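Local coordinates for UPF0130 protein PH1069 (PDB 2IT2), which probably transfers a methyl group from S-adenosyl-L-methionine to N-4 of a wyosine precursor in tRNA(Phe), a step in wyosine derivative biosynthesis, at residues I58-M63 with G76-E81; V82-V87 with Y169-V174; H94-L99 with G158-I163; W100-S105 with R152-L157. All coordinates share one frame; numbering follows the deposited sequence.

How the contacts relate
From the N terminus, contact 1 comes first: a loop brings strand 73-78 back antiparallel to the end of strand 48-63, and this hairpin is complete before the others open. Contacts 2, 3 and 4 then open in turn at 82-87, 94-99 and 100-105 and close in reverse order, at 152-157 for contact 4, 158-163 for contact 3 and 169-174 for contact 2, each enclosing the one before without crossing. Contacts 3 and 4 pair successive parts of strands 98-112 and 153-159, and strand 98-112 also borders strand 48-63 of contact 1. Contact 2 joins helices 84-91 and 167-194, which both pack on F101 of the sheet.

Contact 1: residues I58-M63 with G76-E81; sequences ISVMEM and GKWHRE
I58 and W78 form a hydrogen-bonded antiparallel pair, with I58 N to W78 O at 2.7 Å and W78 N to I58 O at 2.9 Å. Two residues on, V60 N reaches G76 O at 2.9 Å, and G76 N returns the bond to V60 O. Between these pairs the CA atoms of S59 and K77 come nearer, and S59 CA brings its hydrogen toward G76 O at 3.3 Å. The apolar contacts gather around the indole. With CG of W78 anti to its carbonyl carbon (chi1 -50°), the ring turns back along its own strand and covers G76, whose carbonyl carbon lies against one ring face near the rim; a side chain at G76 would run into the indole. I58 CG2 meets W78 CE3 at 3.9 Å, the two side chains crossing at about a right angle. V60 CG2 touches the ring edge in its plane, 3.9 Å from W78 CH2. An alanine in place of W78 would probably leave I58 CG2 and V60 CG2 without these aromatic partners and open a gap over G76. Beyond the tryptophan, I58 CD1 rests on R80 O. The whole is a beta hairpin at the margin of the antiparallel sheet.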
# COMPACT_ATOMS: atom_id res chain seq x y z
N ILE B 58 1.66 -15.82 -1.36
CA ILE B 58 3.06 -15.96 -1.76
C ILE B 58 2.91 -16.38 -3.21
O ILE B 58 2.07 -17.23 -3.54
CB ILE B 58 3.82 -17.04 -0.96
CG1 ILE B 58 3.91 -16.62 0.51
CG2 ILE B 58 5.23 -17.25 -1.55
CD1 ILE B 58 4.40 -17.71 1.44
N SER B 59 3.70 -15.80 -4.09
CA SER B 59 3.58 -16.14 -5.48
C SER B 59 4.90 -16.15 -6.22
O SER B 59 5.85 -15.48 -5.84
CB SER B 59 2.67 -15.12 -6.17
OG SER B 59 1.49 -14.85 -5.42
N VAL B 60 4.95 -16.97 -7.27
CA VAL B 60 6.10 -17.00 -8.15
C VAL B 60 5.41 -16.69 -9.46
O VAL B 60 4.60 -17.49 -9.94
CB VAL B 60 6.76 -18.38 -8.23
CG1 VAL B 60 7.74 -18.38 -9.39
CG2 VAL B 60 7.50 -18.68 -6.93
N MSE B 61 5.69 -15.53 -10.01
CA MSE B 61 5.04 -15.13 -11.25
C MSE B 61 5.95 -14.38 -12.20
O MSE B 61 6.95 -13.80 -11.79
CB MSE B 61 3.80 -14.29 -10.91
CG MSE B 61 4.06 -13.08 -10.03
SE MSE B 61 4.67 -11.54 -11.02
CE MSE B 61 3.01 -10.59 -11.26
N GLU B 62 5.61 -14.44 -13.48
CA GLU B 62 6.39 -13.74 -14.48
C GLU B 62 5.58 -12.63 -15.13
O GLU B 62 4.40 -12.80 -15.43
CB GLU B 62 6.91 -14.70 -15.56
CG GLU B 62 5.88 -15.61 -16.20
CD GLU B 62 6.48 -16.48 -17.29
OE1 GLU B 62 7.55 -17.10 -17.06
OE2 GLU B 62 5.89 -16.56 -18.39
N MSE B 63 6.22 -11.49 -15.33
CA MSE B 63 5.58 -10.34 -15.94
C MSE B 63 6.61 -9.56 -16.75
O MSE B 63 7.80 -9.65 -16.48
CB MSE B 63 4.95 -9.45 -14.86
CG MSE B 63 5.92 -8.93 -13.81
SE MSE B 63 5.01 -8.01 -12.37
CE MSE B 63 6.14 -8.51 -10.89
N GLY B 76 3.19 -20.12 -9.68
CA GLY B 76 2.83 -20.71 -8.41
C GLY B 76 2.13 -19.69 -7.52
O GLY B 76 2.48 -18.52 -7.48
N LYS B 77 1.07 -20.08 -6.82
CA LYS B 77 0.30 -19.15 -6.00
C LYS B 77 -0.19 -19.88 -4.76
O LYS B 77 -0.91 -20.87 -4.85
CB LYS B 77 -0.88 -18.58 -6.80
CG LYS B 77 -1.69 -17.48 -6.10
CD LYS B 77 -2.63 -16.76 -7.08
CE LYS B 77 -3.63 -17.70 -7.73
NZ LYS B 77 -4.49 -16.99 -8.72
N TRP B 78 0.20 -19.39 -3.58
CA TRP B 78 -0.18 -20.02 -2.33
C TRP B 78 -0.67 -18.98 -1.32
O TRP B 78 -0.15 -17.88 -1.21
CB TRP B 78 1.06 -20.72 -1.76
CG TRP B 78 1.69 -21.57 -2.79
CD1 TRP B 78 1.34 -22.89 -3.11
CD2 TRP B 78 2.85 -21.23 -3.58
NE1 TRP B 78 2.18 -23.43 -4.04
CE2 TRP B 78 3.17 -22.38 -4.35
CE3 TRP B 78 3.64 -20.09 -3.69
CZ2 TRP B 78 4.26 -22.35 -5.21
CZ3 TRP B 78 4.73 -20.07 -4.55
CH2 TRP B 78 5.04 -21.21 -5.31
N HIS B 79 -1.75 -19.35 -0.61
CA HIS B 79 -2.08 -18.50 0.52
C HIS B 79 -1.80 -19.22 1.84
O HIS B 79 -2.44 -18.97 2.86
CB HIS B 79 -3.56 -18.13 0.43
CG HIS B 79 -4.40 -19.36 0.64
ND1 HIS B 79 -4.55 -19.96 1.85
CD2 HIS B 79 -5.15 -20.07 -0.30
CE1 HIS B 79 -5.37 -21.01 1.63
NE2 HIS B 79 -5.75 -21.10 0.36
N ARG B 80 -0.79 -20.10 1.74
CA ARG B 80 -0.23 -20.76 2.91
C ARG B 80 1.28 -20.58 2.97
O ARG B 80 1.93 -20.21 2.00
CB ARG B 80 -0.58 -22.25 2.83
CG ARG B 80 -1.99 -22.55 3.32
CD ARG B 80 -2.25 -24.05 3.46
NE ARG B 80 -3.65 -24.31 3.80
CZ ARG B 80 -4.49 -24.57 2.78
NH1 ARG B 80 -4.04 -24.60 1.54
NH2 ARG B 80 -5.78 -24.82 3.03
N GLU B 81 1.95 -20.99 4.04
CA GLU B 81 3.40 -21.04 4.03
C GLU B 81 3.81 -22.12 3.03
O GLU B 81 3.07 -23.09 2.82
CB GLU B 81 3.93 -21.39 5.42
CG GLU B 81 3.49 -20.41 6.48
CD GLU B 81 3.98 -20.81 7.85
OE1 GLU B 81 5.20 -20.71 8.11
OE2 GLU B 81 3.13 -21.22 8.67

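Contact 2: residues V82-V87 with Y169-V174; sequences VSLYEV and YLNKIV
L84 pushes its CD1 methyl against L170, 3.3 Å from L170 CD2 and 3.4 Å from L170 CG, closer than ordinary carbon contact. CG of L84 stands anti to the backbone N (chi1 -158°), and chi2 of 31° then sets CD1 against L170, while the other methyl, CD2, lies 4.1 Å from N171 ND2. One helical turn on, V87 fits between two residues of the partner helix. Its CG1 meets L170 CD1 at 4.0 Å and its CG2 meets V174 CG2 at 4.0 Å, the side chains running past one another in opposite directions. V174 CG1 meets V82 CG2 and the carbonyl oxygen V82 O. No hydrogen bond joins the two segments.

The next shell fixes where these residues stand. S83 is the N-cap of the helix that begins at L84, and with E86 it forms a capping box: S83 N gives a hydrogen to the anti lone pair of E86 OE1 at 3.2 Å, and E86 N makes a weak bond to S83 OG at 3.5 Å. V82 N is held by the side chain of N178, farther along the long helix. Y169, on the same helix, donates through OH to L156 O of the second subunit. V87 and I173 both rest on F101, and the contact is a helix-helix interface of helices 84-91 and 167-194 on one face of the antiparallel sheet.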
# COMPACT_ATOMS: atom_id res chain seq x y z
N VAL B 82 4.98 -21.96 2.43
CA VAL B 82 5.43 -22.90 1.42
C VAL B 82 6.74 -23.62 1.74
O VAL B 82 7.46 -23.27 2.67
CB VAL B 82 5.60 -22.19 0.05
CG1 VAL B 82 4.28 -21.56 -0.39
CG2 VAL B 82 6.69 -21.12 0.15
N SER B 83 7.02 -24.65 0.96
CA SER B 83 8.24 -25.42 1.13
C SER B 83 9.11 -25.10 -0.07
O SER B 83 8.59 -24.62 -1.11
CB SER B 83 7.96 -26.91 1.16
OG SER B 83 7.27 -27.34 -0.01
N LEU B 84 10.43 -25.35 0.05
CA LEU B 84 11.36 -25.06 -1.05
C LEU B 84 10.96 -25.87 -2.27
O LEU B 84 11.08 -25.39 -3.36
CB LEU B 84 12.79 -25.42 -0.68
CG LEU B 84 14.04 -24.84 -1.32
CD1 LEU B 84 13.82 -23.39 -1.79
CD2 LEU B 84 15.18 -25.00 -0.28
N TYR B 85 10.45 -27.10 -2.09
CA TYR B 85 10.01 -27.98 -3.19
C TYR B 85 8.95 -27.32 -4.05
O TYR B 85 9.08 -27.26 -5.28
CB TYR B 85 9.45 -29.31 -2.67
CG TYR B 85 8.82 -30.15 -3.77
CD1 TYR B 85 9.61 -30.84 -4.69
CD2 TYR B 85 7.43 -30.24 -3.89
CE1 TYR B 85 9.04 -31.60 -5.71
CE2 TYR B 85 6.85 -31.00 -4.91
CZ TYR B 85 7.66 -31.67 -5.81
OH TYR B 85 7.10 -32.43 -6.81
N GLU B 86 7.90 -26.84 -3.41
CA GLU B 86 6.81 -26.16 -4.10
C GLU B 86 7.33 -24.99 -4.93
O GLU B 86 6.96 -24.83 -6.10
CB GLU B 86 5.77 -25.65 -3.09
CG GLU B 86 4.90 -26.72 -2.45
CD GLU B 86 3.89 -26.17 -1.46
OE1 GLU B 86 4.31 -25.59 -0.43
OE2 GLU B 86 2.67 -26.31 -1.71
N VAL B 87 8.18 -24.17 -4.34
CA VAL B 87 8.70 -23.01 -5.03
C VAL B 87 9.57 -23.43 -6.21
O VAL B 87 9.46 -22.86 -7.30
CB VAL B 87 9.49 -22.10 -4.05
CG1 VAL B 87 10.07 -20.91 -4.79
CG2 VAL B 87 8.55 -21.61 -2.93
N TYR B 169 20.17 -18.79 -1.31
CA TYR B 169 19.42 -17.54 -1.33
C TYR B 169 17.93 -17.88 -1.38
O TYR B 169 17.15 -17.28 -0.64
CB TYR B 169 19.83 -16.67 -2.53
CG TYR B 169 19.17 -15.29 -2.64
CD1 TYR B 169 18.81 -14.55 -1.51
CD2 TYR B 169 18.94 -14.71 -3.89
CE1 TYR B 169 18.23 -13.25 -1.63
CE2 TYR B 169 18.37 -13.43 -4.02
CZ TYR B 169 18.02 -12.71 -2.89
OH TYR B 169 17.43 -11.46 -3.04
N LEU B 170 17.54 -18.85 -2.19
CA LEU B 170 16.13 -19.21 -2.27
C LEU B 170 15.63 -19.70 -0.90
O LEU B 170 14.50 -19.40 -0.50
CB LEU B 170 15.89 -20.29 -3.34
CG LEU B 170 14.40 -20.58 -3.61
CD1 LEU B 170 13.72 -19.31 -4.12
CD2 LEU B 170 14.27 -21.68 -4.63
N ASN B 171 16.47 -20.42 -0.16
CA ASN B 171 16.09 -20.90 1.17
C ASN B 171 15.85 -19.73 2.14
O ASN B 171 14.92 -19.77 2.94
CB ASN B 171 17.16 -21.81 1.75
CG ASN B 171 16.82 -22.29 3.13
OD1 ASN B 171 17.57 -22.07 4.08
ND2 ASN B 171 15.68 -22.95 3.27
N LYS B 172 16.70 -18.71 2.07
CA LYS B 172 16.55 -17.54 2.93
C LYS B 172 15.27 -16.77 2.55
O LYS B 172 14.55 -16.30 3.43
CB LYS B 172 17.76 -16.61 2.82
CG LYS B 172 19.08 -17.23 3.25
CD LYS B 172 19.06 -17.61 4.72
CE LYS B 172 20.39 -18.19 5.16
NZ LYS B 172 20.34 -18.62 6.58
N ILE B 173 14.98 -16.64 1.26
CA ILE B 173 13.79 -15.93 0.81
C ILE B 173 12.52 -16.65 1.29
O ILE B 173 11.57 -16.01 1.75
CB ILE B 173 13.76 -15.83 -0.74
CG1 ILE B 173 14.91 -14.93 -1.20
CG2 ILE B 173 12.40 -15.33 -1.23
CD1 ILE B 173 15.17 -14.99 -2.70
N VAL B 174 12.51 -17.98 1.16
CA VAL B 174 11.35 -18.75 1.60
C VAL B 174 11.15 -18.65 3.11
O VAL B 174 10.01 -18.59 3.58
CB VAL B 174 11.50 -20.24 1.20
CG1 VAL B 174 10.49 -21.11 1.95
CG2 VAL B 174 11.27 -20.38 -0.29

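Contact 3: residues H94-L99 with G158-I163; sequences HRSGQL and GENGEI
N160 N binds G97 O at 2.7 Å with a nearly straight hydrogen (167°), and the side chain of N160 answers in the other direction, its OD1 accepting from G97 N at 3.1 Å. That donor stands well above the plane of the amide carbonyl. The positive phi of G97 suits a glycine. Farther along, L99 N donates to G158 O at 2.8 Å; the return bond from G158 N to L99 O is weak. L99 with G158 and Q98 with E159 are antiparallel bridges of strands 98-112 and 153-159. Beyond them E159 to E162 form a type I' turn with N160 and G161 at its corners, a tight two-residue beta hairpin joining strands 153-159 and 162-163. H94 packs against this turn, its CG anti to the backbone N (chi1 174°) and its ring edge directed at E159 C. L99 CB covers the centre of one face of that ring, while ND1 is bonded to E62. I163 CD1 packs on both residues, 3.8 Å from H94 CD2 and 3.8 Å from L99 CD2. Away from the ring, Q98 and E159 extend side by side in the same direction, their flat ends 18° apart, and Q98 OE1 accepts from W100 NE1.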
# COMPACT_ATOMS: atom_id res chain seq x y z
N HIS B 94 9.38 -21.27 -15.50
CA HIS B 94 9.71 -19.94 -16.01
C HIS B 94 10.25 -19.96 -17.44
O HIS B 94 11.16 -20.73 -17.75
CB HIS B 94 10.73 -19.26 -15.09
CG HIS B 94 11.24 -17.95 -15.60
ND1 HIS B 94 10.40 -16.94 -16.04
CD2 HIS B 94 12.50 -17.48 -15.75
CE1 HIS B 94 11.12 -15.91 -16.43
NE2 HIS B 94 12.40 -16.21 -16.26
N ARG B 95 9.70 -19.10 -18.29
CA ARG B 95 10.12 -19.03 -19.68
C ARG B 95 10.30 -17.63 -20.25
O ARG B 95 11.17 -17.40 -21.09
CB ARG B 95 9.13 -19.82 -20.54
CG ARG B 95 9.17 -21.30 -20.25
CD ARG B 95 10.43 -21.93 -20.80
NE ARG B 95 10.41 -23.38 -20.64
CZ ARG B 95 10.40 -24.01 -19.46
NH1 ARG B 95 10.41 -23.32 -18.33
NH2 ARG B 95 10.40 -25.33 -19.42
N SER B 96 9.48 -16.68 -19.79
CA SER B 96 9.55 -15.33 -20.32
C SER B 96 9.31 -14.21 -19.31
O SER B 96 8.65 -14.41 -18.30
CB SER B 96 8.53 -15.18 -21.45
OG SER B 96 8.53 -13.87 -21.99
N GLY B 97 9.84 -13.03 -19.64
CA GLY B 97 9.68 -11.87 -18.79
C GLY B 97 10.48 -11.96 -17.52
O GLY B 97 11.37 -12.81 -17.40
N GLN B 98 10.18 -11.08 -16.57
CA GLN B 98 10.86 -11.08 -15.29
C GLN B 98 10.18 -12.07 -14.36
O GLN B 98 8.95 -12.10 -14.27
CB GLN B 98 10.81 -9.69 -14.64
CG GLN B 98 11.29 -8.56 -15.55
CD GLN B 98 11.23 -7.20 -14.88
OE1 GLN B 98 10.39 -6.95 -14.01
NE2 GLN B 98 12.12 -6.30 -15.29
N LEU B 99 10.98 -12.90 -13.70
CA LEU B 99 10.44 -13.88 -12.76
C LEU B 99 10.57 -13.28 -11.35
O LEU B 99 11.66 -12.91 -10.91
CB LEU B 99 11.20 -15.21 -12.87
CG LEU B 99 10.71 -16.32 -11.93
CD1 LEU B 99 9.27 -16.70 -12.29
CD2 LEU B 99 11.63 -17.53 -12.03
N GLY B 158 14.78 -14.17 -11.80
CA GLY B 158 15.38 -14.41 -13.10
C GLY B 158 14.70 -13.59 -14.16
O GLY B 158 13.80 -12.81 -13.86
N GLU B 159 15.13 -13.75 -15.41
CA GLU B 159 14.57 -13.01 -16.54
C GLU B 159 14.68 -13.80 -17.84
O GLU B 159 15.74 -14.35 -18.15
CB GLU B 159 15.28 -11.67 -16.71
CG GLU B 159 15.25 -10.78 -15.48
CD GLU B 159 15.76 -9.38 -15.76
OE1 GLU B 159 16.80 -9.25 -16.45
OE2 GLU B 159 15.14 -8.42 -15.27
N ASN B 160 13.58 -13.83 -18.58
CA ASN B 160 13.50 -14.53 -19.86
C ASN B 160 14.07 -15.95 -19.88
O ASN B 160 14.79 -16.32 -20.80
CB ASN B 160 14.17 -13.69 -20.94
CG ASN B 160 13.45 -12.38 -21.20
OD1 ASN B 160 12.24 -12.35 -21.44
ND2 ASN B 160 14.19 -11.28 -21.15
N GLY B 161 13.73 -16.74 -18.87
CA GLY B 161 14.20 -18.11 -18.82
C GLY B 161 15.44 -18.36 -17.98
O GLY B 161 15.66 -19.48 -17.53
N GLU B 162 16.24 -17.32 -17.78
CA GLU B 162 17.46 -17.44 -16.99
C GLU B 162 17.15 -17.24 -15.51
O GLU B 162 16.39 -16.34 -15.14
CB GLU B 162 18.48 -16.40 -17.44
CG GLU B 162 19.83 -16.48 -16.75
CD GLU B 162 20.74 -15.33 -17.13
OE1 GLU B 162 20.83 -15.01 -18.33
OE2 GLU B 162 21.38 -14.75 -16.22
N ILE B 163 17.75 -18.07 -14.66
CA ILE B 163 17.53 -17.98 -13.22
C ILE B 163 18.77 -17.32 -12.60
O ILE B 163 19.89 -17.68 -12.92
CB ILE B 163 17.29 -19.39 -12.62
CG1 ILE B 163 16.07 -20.04 -13.29
CG2 ILE B 163 17.03 -19.29 -11.13
CD1 ILE B 163 14.82 -19.15 -13.29

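Contact 4: residues W100-S105 with R152-L157; sequences WFLVRS and RMDVLL
W100 lays its indole across the antiparallel neighbour strand at L156, in the part of the sheet where strands 98-112 and 153-159 pair near the dimer interface. Its CB starts 4.0 Å from V155 O. CG is anti to the carbonyl carbon (chi1 -71°), and beyond it the six-membered ring brings its edge to the partner backbone, with D154 C and V155 N in its plane, CE3 coming 3.4 Å from V155 C and CZ3 3.6 Å from L156 N. L156 CB sits over the face of this ring in a CH-pi contact, 4.1 Å from its centroid, and L156 CD1 lies over CE2 toward the rim. Along the strands, F101 with V155 and V103 with M153 make pairs of backbone bonds.

The chain of R104 bends at chi2 (-68°), and its guanidinium grips D154, NH2 reaching OD1 at 2.6 Å nearly along its C-O axis. R152 CZ lies over the centre of a face of the R104 guanidinium, the planes 50° apart; D154 OD1 also takes a weak bond from R152 NH2, and sharing this carboxylate probably offsets the repulsion of the two close like charges. An alanine in place of R104 would probably leave D154 OD1 with only the weak R152 bond within this contact. R104 NH1 donates to V103 O at 2.9 Å and to M153 O at 3.1 Å, meeting M153 O from the face opposite V103 N.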
# COMPACT_ATOMS: atom_id res chain seq x y z
N TRP B 100 9.45 -13.15 -10.66
CA TRP B 100 9.43 -12.56 -9.32
C TRP B 100 8.87 -13.47 -8.24
O TRP B 100 7.97 -14.28 -8.49
CB TRP B 100 8.59 -11.27 -9.31
CG TRP B 100 9.21 -10.11 -10.03
CD1 TRP B 100 9.13 -9.82 -11.37
CD2 TRP B 100 10.05 -9.11 -9.46
NE1 TRP B 100 9.87 -8.71 -11.66
CE2 TRP B 100 10.46 -8.25 -10.51
CE3 TRP B 100 10.52 -8.85 -8.16
CZ2 TRP B 100 11.30 -7.15 -10.30
CZ3 TRP B 100 11.35 -7.76 -7.95
CH2 TRP B 100 11.74 -6.92 -9.02
N PHE B 101 9.42 -13.34 -7.04
CA PHE B 101 8.91 -14.06 -5.89
C PHE B 101 8.24 -12.93 -5.11
O PHE B 101 8.90 -11.96 -4.72
CB PHE B 101 10.05 -14.69 -5.08
CG PHE B 101 9.59 -15.45 -3.86
CD1 PHE B 101 9.28 -14.77 -2.69
CD2 PHE B 101 9.43 -16.83 -3.90
CE1 PHE B 101 8.82 -15.45 -1.57
CE2 PHE B 101 8.97 -17.53 -2.79
CZ PHE B 101 8.67 -16.84 -1.62
N LEU B 102 6.93 -13.03 -4.91
CA LEU B 102 6.19 -11.97 -4.22
C LEU B 102 5.47 -12.44 -2.97
O LEU B 102 4.99 -13.58 -2.89
CB LEU B 102 5.14 -11.36 -5.16
CG LEU B 102 5.57 -10.92 -6.57
CD1 LEU B 102 4.36 -10.50 -7.39
CD2 LEU B 102 6.58 -9.79 -6.47
N VAL B 103 5.42 -11.56 -1.98
CA VAL B 103 4.66 -11.80 -0.76
C VAL B 103 3.74 -10.58 -0.62
O VAL B 103 4.22 -9.44 -0.66
CB VAL B 103 5.54 -11.92 0.49
CG1 VAL B 103 4.65 -12.07 1.72
CG2 VAL B 103 6.43 -13.13 0.38
N ARG B 104 2.44 -10.83 -0.47
CA ARG B 104 1.46 -9.75 -0.33
C ARG B 104 0.54 -9.96 0.86
O ARG B 104 0.13 -11.08 1.17
CB ARG B 104 0.61 -9.63 -1.60
CG ARG B 104 1.39 -9.18 -2.81
CD ARG B 104 1.86 -7.74 -2.66
NE ARG B 104 2.54 -7.25 -3.86
CZ ARG B 104 3.84 -7.42 -4.10
NH1 ARG B 104 4.60 -8.06 -3.23
NH2 ARG B 104 4.37 -6.95 -5.22
N SER B 105 0.21 -8.85 1.52
CA SER B 105 -0.65 -8.84 2.70
C SER B 105 -2.10 -9.18 2.40
O SER B 105 -2.56 -9.03 1.27
CB SER B 105 -0.61 -7.46 3.36
OG SER B 105 -1.75 -7.24 4.18
N ARG B 152 5.62 -7.10 3.10
CA ARG B 152 5.63 -7.55 1.71
C ARG B 152 7.06 -7.81 1.27
O ARG B 152 8.01 -7.43 1.95
CB ARG B 152 5.01 -6.50 0.79
CG ARG B 152 5.80 -5.21 0.72
CD ARG B 152 5.14 -4.20 -0.22
NE ARG B 152 5.22 -4.61 -1.62
CZ ARG B 152 4.54 -4.04 -2.61
NH1 ARG B 152 3.73 -3.02 -2.36
NH2 ARG B 152 4.68 -4.47 -3.86
N MSE B 153 7.20 -8.48 0.13
CA MSE B 153 8.50 -8.79 -0.43
C MSE B 153 8.37 -8.88 -1.94
O MSE B 153 7.33 -9.29 -2.47
CB MSE B 153 9.06 -10.11 0.13
CG MSE B 153 10.47 -10.45 -0.38
SE MSE B 153 11.49 -11.63 0.80
CE MSE B 153 10.01 -12.64 1.44
N ASP B 154 9.44 -8.47 -2.61
CA ASP B 154 9.53 -8.46 -4.06
C ASP B 154 10.97 -8.81 -4.38
O ASP B 154 11.85 -7.96 -4.27
CB ASP B 154 9.26 -7.05 -4.61
CG ASP B 154 7.98 -6.45 -4.08
OD1 ASP B 154 6.90 -6.86 -4.54
OD2 ASP B 154 8.04 -5.55 -3.21
N VAL B 155 11.21 -10.07 -4.75
CA VAL B 155 12.55 -10.52 -5.10
C VAL B 155 12.60 -11.04 -6.54
O VAL B 155 11.81 -11.90 -6.95
CB VAL B 155 13.03 -11.64 -4.16
CG1 VAL B 155 14.37 -12.17 -4.63
CG2 VAL B 155 13.13 -11.11 -2.73
N LEU B 156 13.54 -10.51 -7.30
CA LEU B 156 13.73 -10.90 -8.69
C LEU B 156 14.45 -12.26 -8.71
O LEU B 156 15.52 -12.40 -8.12
CB LEU B 156 14.58 -9.86 -9.41
CG LEU B 156 14.88 -10.09 -10.89
CD1 LEU B 156 13.62 -10.02 -11.74
CD2 LEU B 156 15.87 -9.02 -11.31
N LEU B 157 13.86 -13.24 -9.38
CA LEU B 157 14.45 -14.58 -9.43
C LEU B 157 15.15 -14.89 -10.76
O LEU B 157 16.02 -15.75 -10.82
CB LEU B 157 13.37 -15.65 -9.19
CG LEU B 157 12.61 -15.61 -7.86
CD1 LEU B 157 11.55 -16.72 -7.83
CD2 LEU B 157 13.61 -15.77 -6.70